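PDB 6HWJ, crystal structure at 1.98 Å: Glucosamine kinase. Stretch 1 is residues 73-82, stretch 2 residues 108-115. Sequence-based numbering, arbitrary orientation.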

ATOM      1  N   SER A  73     -25.963   1.868  -0.721  1.00 26.63           N
ATOM      2  CA  SER A  73     -25.970   0.652  -1.508  1.00 31.45           C
ATOM      3  C   SER A  73     -25.290  -0.495  -0.780  1.00 33.03           C
ATOM      4  O   SER A  73     -24.272  -0.314  -0.104  1.00 29.42           O
ATOM      5  CB  SER A  73     -25.277   0.913  -2.846  1.00 31.49           C
ATOM      6  OG  SER A  73     -25.700   2.177  -3.324  1.00 33.49           O
ATOM      7  N   ARG A  74     -25.861  -1.694  -0.945  1.00 32.14           N
ATOM      8  CA  ARG A  74     -25.314  -2.952  -0.470  1.00 33.10           C
ATOM      9  C   ARG A  74     -24.971  -3.851  -1.651  1.00 32.32           C
ATOM     10  O   ARG A  74     -25.558  -3.700  -2.730  1.00 33.49           O
ATOM     11  CB  ARG A  74     -26.328  -3.675   0.434  1.00 38.21           C
ATOM     12  CG  ARG A  74     -26.709  -2.909   1.693  1.00 50.60           C
ATOM     13  CD  ARG A  74     -27.950  -3.503   2.337  1.00 68.35           C
ATOM     14  NE  ARG A  74     -28.395  -2.721   3.488  1.00 85.98           N
ATOM     15  CZ  ARG A  74     -29.594  -2.830   4.056  1.00100.39           C
ATOM     16  NH1 ARG A  74     -30.487  -3.688   3.580  1.00105.16           N
ATOM     17  NH2 ARG A  74     -29.901  -2.075   5.100  1.00105.87           N
ATOM     18  N   PRO A  75     -24.024  -4.771  -1.495  1.00 31.81           N
ATOM     19  CA  PRO A  75     -23.780  -5.750  -2.556  1.00 36.14           C
ATOM     20  C   PRO A  75     -25.069  -6.435  -2.971  1.00 34.12           C
ATOM     21  O   PRO A  75     -25.856  -6.876  -2.134  1.00 32.54           O
ATOM     22  CB  PRO A  75     -22.793  -6.731  -1.909  1.00 38.43           C
ATOM     23  CG  PRO A  75     -22.083  -5.922  -0.894  1.00 37.12           C
ATOM     24  CD  PRO A  75     -23.123  -4.973  -0.346  1.00 34.98           C
ATOM     25  N   GLY A  76     -25.304  -6.479  -4.270  1.00 35.11           N
ATOM     26  CA  GLY A  76     -26.549  -6.981  -4.816  1.00 35.73           C
ATOM     27  C   GLY A  76     -27.544  -5.905  -5.191  1.00 34.00           C
ATOM     28  O   GLY A  76     -28.504  -6.190  -5.921  1.00 34.04           O
ATOM     29  N   ASP A  77     -27.339  -4.675  -4.714  1.00 31.78           N
ATOM     30  CA  ASP A  77     -28.215  -3.578  -5.108  1.00 30.51           C
ATOM     31  C   ASP A  77     -27.934  -3.145  -6.535  1.00 30.71           C
ATOM     32  O   ASP A  77     -28.826  -2.593  -7.200  1.00 32.07           O
ATOM     33  CB  ASP A  77     -28.054  -2.392  -4.148  1.00 30.95           C
ATOM     34  CG  ASP A  77     -28.787  -2.591  -2.831  1.00 36.39           C
ATOM     35  OD1 ASP A  77     -29.772  -3.383  -2.770  1.00 36.70           O
ATOM     36  OD2 ASP A  77     -28.402  -1.938  -1.847  1.00 34.74           O
ATOM     37  N   GLY A  78     -26.707  -3.372  -7.020  1.00 29.69           N
ATOM     38  CA  GLY A  78     -26.330  -3.033  -8.381  1.00 28.52           C
ATOM     39  C   GLY A  78     -25.597  -1.708  -8.556  1.00 27.44           C
ATOM     40  O   GLY A  78     -25.358  -1.302  -9.701  1.00 30.11           O
ATOM     41  N   THR A  79     -25.212  -1.045  -7.484  1.00 27.02           N
ATOM     42  CA  THR A  79     -24.540   0.247  -7.623  1.00 27.48           C
ATOM     43  C   THR A  79     -23.096   0.084  -8.092  1.00 26.12           C
ATOM     44  O   THR A  79     -22.617   0.876  -8.910  1.00 27.55           O
ATOM     45  CB  THR A  79     -24.590   1.015  -6.301  1.00 26.21           C
ATOM     46  OG1 THR A  79     -25.949   1.187  -5.883  1.00 28.46           O
ATOM     47  CG2 THR A  79     -23.948   2.380  -6.476  1.00 25.76           C
ATOM     48  N   ALA A  80     -22.396  -0.929  -7.580  1.00 26.95           N
ATOM     49  CA  ALA A  80     -21.058  -1.241  -8.068  1.00 29.21           C
ATOM     50  C   ALA A  80     -21.117  -1.659  -9.527  1.00 28.93           C
ATOM     51  O   ALA A  80     -20.277  -1.265 -10.334  1.00 28.47           O
ATOM     52  CB  ALA A  80     -20.435  -2.353  -7.221  1.00 26.09           C
ATOM     53  N   GLU A  81     -22.118  -2.465  -9.876  1.00 28.20           N
ATOM     54  CA  GLU A  81     -22.402  -2.806 -11.259  1.00 30.35           C
ATOM     55  C   GLU A  81     -22.579  -1.570 -12.114  1.00 26.99           C
ATOM     56  O   GLU A  81     -22.054  -1.505 -13.234  1.00 27.07           O
ATOM     57  CB  GLU A  81     -23.671  -3.682 -11.276  1.00 34.59           C
ATOM     58  CG  GLU A  81     -24.110  -4.195 -12.565  1.00 44.08           C
ATOM     59  CD  GLU A  81     -25.332  -5.104 -12.387  1.00 49.59           C
ATOM     60  OE1 GLU A  81     -26.359  -4.842 -13.043  1.00 51.16           O
ATOM     61  OE2 GLU A  81     -25.246  -6.044 -11.558  1.00 43.93           O
ATOM     62  N   HIS A  82     -23.331  -0.577 -11.615  1.00 26.86           N
ATOM     63  CA  HIS A  82     -23.569   0.625 -12.406  1.00 27.61           C
ATOM     64  C   HIS A  82     -22.319   1.497 -12.509  1.00 26.82           C
ATOM     65  O   HIS A  82     -22.132   2.200 -13.509  1.00 29.10           O
ATOM     66  CB  HIS A  82     -24.728   1.420 -11.815  1.00 30.61           C
ATOM     67  CG  HIS A  82     -26.071   0.865 -12.182  1.00 31.90           C
ATOM     68  ND1 HIS A  82     -26.516  -0.362 -11.726  1.00 34.00           N
ATOM     69  CD2 HIS A  82     -27.035   1.328 -13.016  1.00 34.19           C
ATOM     70  CE1 HIS A  82     -27.706  -0.618 -12.243  1.00 33.05           C
ATOM     71  NE2 HIS A  82     -28.040   0.387 -13.036  1.00 33.86           N
ATOM     72  N   PRO A 108     -18.887  -3.907 -19.087  1.00 31.81           N
ATOM     73  CA  PRO A 108     -20.081  -3.737 -18.243  1.00 31.93           C
ATOM     74  C   PRO A 108     -20.574  -5.060 -17.660  1.00 33.91           C
ATOM     75  O   PRO A 108     -21.706  -5.497 -17.904  1.00 33.52           O
ATOM     76  CB  PRO A 108     -21.087  -3.115 -19.226  1.00 34.10           C
ATOM     77  CG  PRO A 108     -20.709  -3.735 -20.576  1.00 37.16           C
ATOM     78  CD  PRO A 108     -19.199  -3.852 -20.539  1.00 35.85           C
ATOM     79  N   VAL A 109     -19.720  -5.708 -16.859  1.00 29.55           N
ATOM     80  CA  VAL A 109     -20.113  -6.981 -16.242  1.00 31.01           C
ATOM     81  C   VAL A 109     -21.128  -6.736 -15.131  1.00 33.44           C
ATOM     82  O   VAL A 109     -21.256  -5.625 -14.584  1.00 37.59           O
ATOM     83  CB  VAL A 109     -18.885  -7.746 -15.713  1.00 30.50           C
ATOM     84  CG1 VAL A 109     -17.956  -8.122 -16.869  1.00 29.83           C
ATOM     85  CG2 VAL A 109     -18.144  -6.932 -14.651  1.00 28.29           C
ATOM     86  N   THR A 110     -21.852  -7.799 -14.782  1.00 33.61           N
ATOM     87  CA  THR A 110     -23.007  -7.706 -13.898  1.00 36.35           C
ATOM     88  C   THR A 110     -22.927  -8.785 -12.832  1.00 33.14           C
ATOM     89  O   THR A 110     -22.217  -9.774 -12.978  1.00 32.53           O
ATOM     90  CB  THR A 110     -24.334  -7.866 -14.672  1.00 40.49           C
ATOM     91  OG1 THR A 110     -24.294  -9.083 -15.420  1.00 41.61           O
ATOM     92  CG2 THR A 110     -24.547  -6.707 -15.632  1.00 44.10           C
ATOM     93  N   GLY A 111     -23.686  -8.592 -11.768  1.00 33.06           N
ATOM     94  CA  GLY A 111     -23.697  -9.521 -10.651  1.00 36.72           C
ATOM     95  C   GLY A 111     -22.731  -9.082  -9.567  1.00 38.19           C
ATOM     96  O   GLY A 111     -21.548  -8.868  -9.837  1.00 37.82           O
ATOM     97  N   GLU A 112     -23.212  -8.934  -8.346  1.00 34.76           N
ATOM     98  CA  GLU A 112     -22.404  -8.396  -7.269  1.00 33.44           C
ATOM     99  C   GLU A 112     -22.295  -9.387  -6.126  1.00 35.18           C
ATOM    100  O   GLU A 112     -23.261 -10.092  -5.806  1.00 35.95           O
ATOM    101  CB  GLU A 112     -22.997  -7.079  -6.735  1.00 30.20           C
ATOM    102  CG  GLU A 112     -22.966  -5.949  -7.734  1.00 28.18           C
ATOM    103  CD  GLU A 112     -23.575  -4.670  -7.193  1.00 29.84           C
ATOM    104  OE1 GLU A 112     -24.157  -4.706  -6.077  1.00 29.51           O
ATOM    105  OE2 GLU A 112     -23.484  -3.640  -7.883  1.00 30.56           O
ATOM    106  N   ARG A 113     -21.122  -9.420  -5.504  1.00 31.01           N
ATOM    107  CA  ARG A 113     -20.891 -10.252  -4.328  1.00 32.17           C
ATOM    108  C   ARG A 113     -19.938  -9.515  -3.401  1.00 33.10           C
ATOM    109  O   ARG A 113     -18.838  -9.133  -3.814  1.00 33.12           O
ATOM    110  CB  ARG A 113     -20.325 -11.615  -4.745  1.00 37.77           C
ATOM    111  CG  ARG A 113     -19.944 -12.515  -3.586  1.00 40.42           C
ATOM    112  CD  ARG A 113     -19.637 -13.939  -4.062  1.00 45.34           C
ATOM    113  NE  ARG A 113     -18.471 -14.022  -4.935  1.00 45.62           N
ATOM    114  CZ  ARG A 113     -17.213 -14.130  -4.505  1.00 49.95           C
ATOM    115  NH1 ARG A 113     -16.216 -14.226  -5.378  1.00 51.28           N
ATOM    116  NH2 ARG A 113     -16.945 -14.142  -3.207  1.00 49.69           N
ATOM    117  N   GLY A 114     -20.359  -9.307  -2.154  1.00 32.85           N
ATOM    118  CA  GLY A 114     -19.514  -8.622  -1.197  1.00 31.79           C
ATOM    119  C   GLY A 114     -18.441  -9.525  -0.628  1.00 38.44           C
ATOM    120  O   GLY A 114     -18.616 -10.735  -0.499  1.00 41.39           O
ATOM    121  N   ILE A 115     -17.303  -8.914  -0.285  1.00 41.27           N
ATOM    122  CA  ILE A 115     -16.186  -9.618   0.336  1.00 46.78           C
ATOM    123  C   ILE A 115     -15.568  -8.697   1.376  1.00 54.53           C
ATOM    124  O   ILE A 115     -15.540  -7.474   1.210  1.00 56.02           O
ATOM    125  CB  ILE A 115     -15.105 -10.064  -0.674  1.00 46.36           C
ATOM    126  CG1 ILE A 115     -14.657  -8.888  -1.531  1.00 46.18           C
ATOM    127  CG2 ILE A 115     -15.631 -11.204  -1.527  1.00 50.53           C
ATOM    128  CD1 ILE A 115     -13.342  -9.128  -2.248  1.00 51.36           C
TER
HETATM  129  O   HOH W   1     -24.244  -2.339  -4.896  1.00 32.12           O
HETATM  130  O   HOH W   2     -21.889  -3.164 -15.453  1.00 31.72           O

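The contact is built around one carboxylate. E112, on the strand of the second stretch, points its CA-to-CB bond toward the first stretch and continues from there: chi1 is m (-66°), chi2 is t (179°), and chi3 of -8° sets the plane of the carboxylate. This carries the charge into a loop and the first turn of a helix, where backbone NH groups await it. G76 N donates to E112 OE1 at 2.8 Å and G78 N to the same E112 OE1 at 3.0 Å, while E81 N donates to E112 OE2 at 2.7 Å, nearly straight at 172°. A80 N also lies 2.9 Å from E112 OE2. Unpaired amides at a helix N-terminus suit an anion, and here the anion comes from a distant part of the chain.

The loop is shaped to present these amides. A type II turn from R74 to D77 is closed by D77 N to R74 O at 2.8 Å and braced by R74 N donating to D77 OD2 at 2.7 Å; D77, chi1 m, points away from the second stretch and spends its carboxylate on R74 N and on a residue flanking the stretches. G76 and G78 both have positive phi, 99° and 98°, where a CB would be jammed against the preceding carbonyl oxygen. G78 is the N-cap residue. Water 1 links the two stretches, donating to E112 OE1 (2.6 Å) and R74 O (2.9 Å) and accepting from T79 N (3.1 Å).

E81 returns the gesture. With chi1 and chi2 both t (-177° and 177°), its chain is extended, and E81 OE2 accepts from G111 N at 3.0 Å and 173°. Each glutamate thus binds backbone of the other stretch, and E81 offers both its amide and its side chain. Its methylene CG packs 3.8 Å from V109 O, and E81 OE1 lies 3.7 Å from T110 CG2. G111, at phi 94°, again has backbone angles that call for glycine. Water 2 extends this end, donating to E81 O (2.8 Å) and V109 O (2.7 Å).

A80 CB points toward the second stretch and lies 3.4 Å from E112 OE2. At the end away from E81, P75 CB sits 3.6 Å from G114 N, and G114 gives the proline room: an ideal CB there would come within 2.9 Å of P75 CG, a clash.

The two stretches bury 404 Å² in total, with E112 and E81 the most covered residues. The rule is economical: two glutamates, each with chi2 t, reach backbone amides of the other stretch, and glycines shape the backbone that receives them.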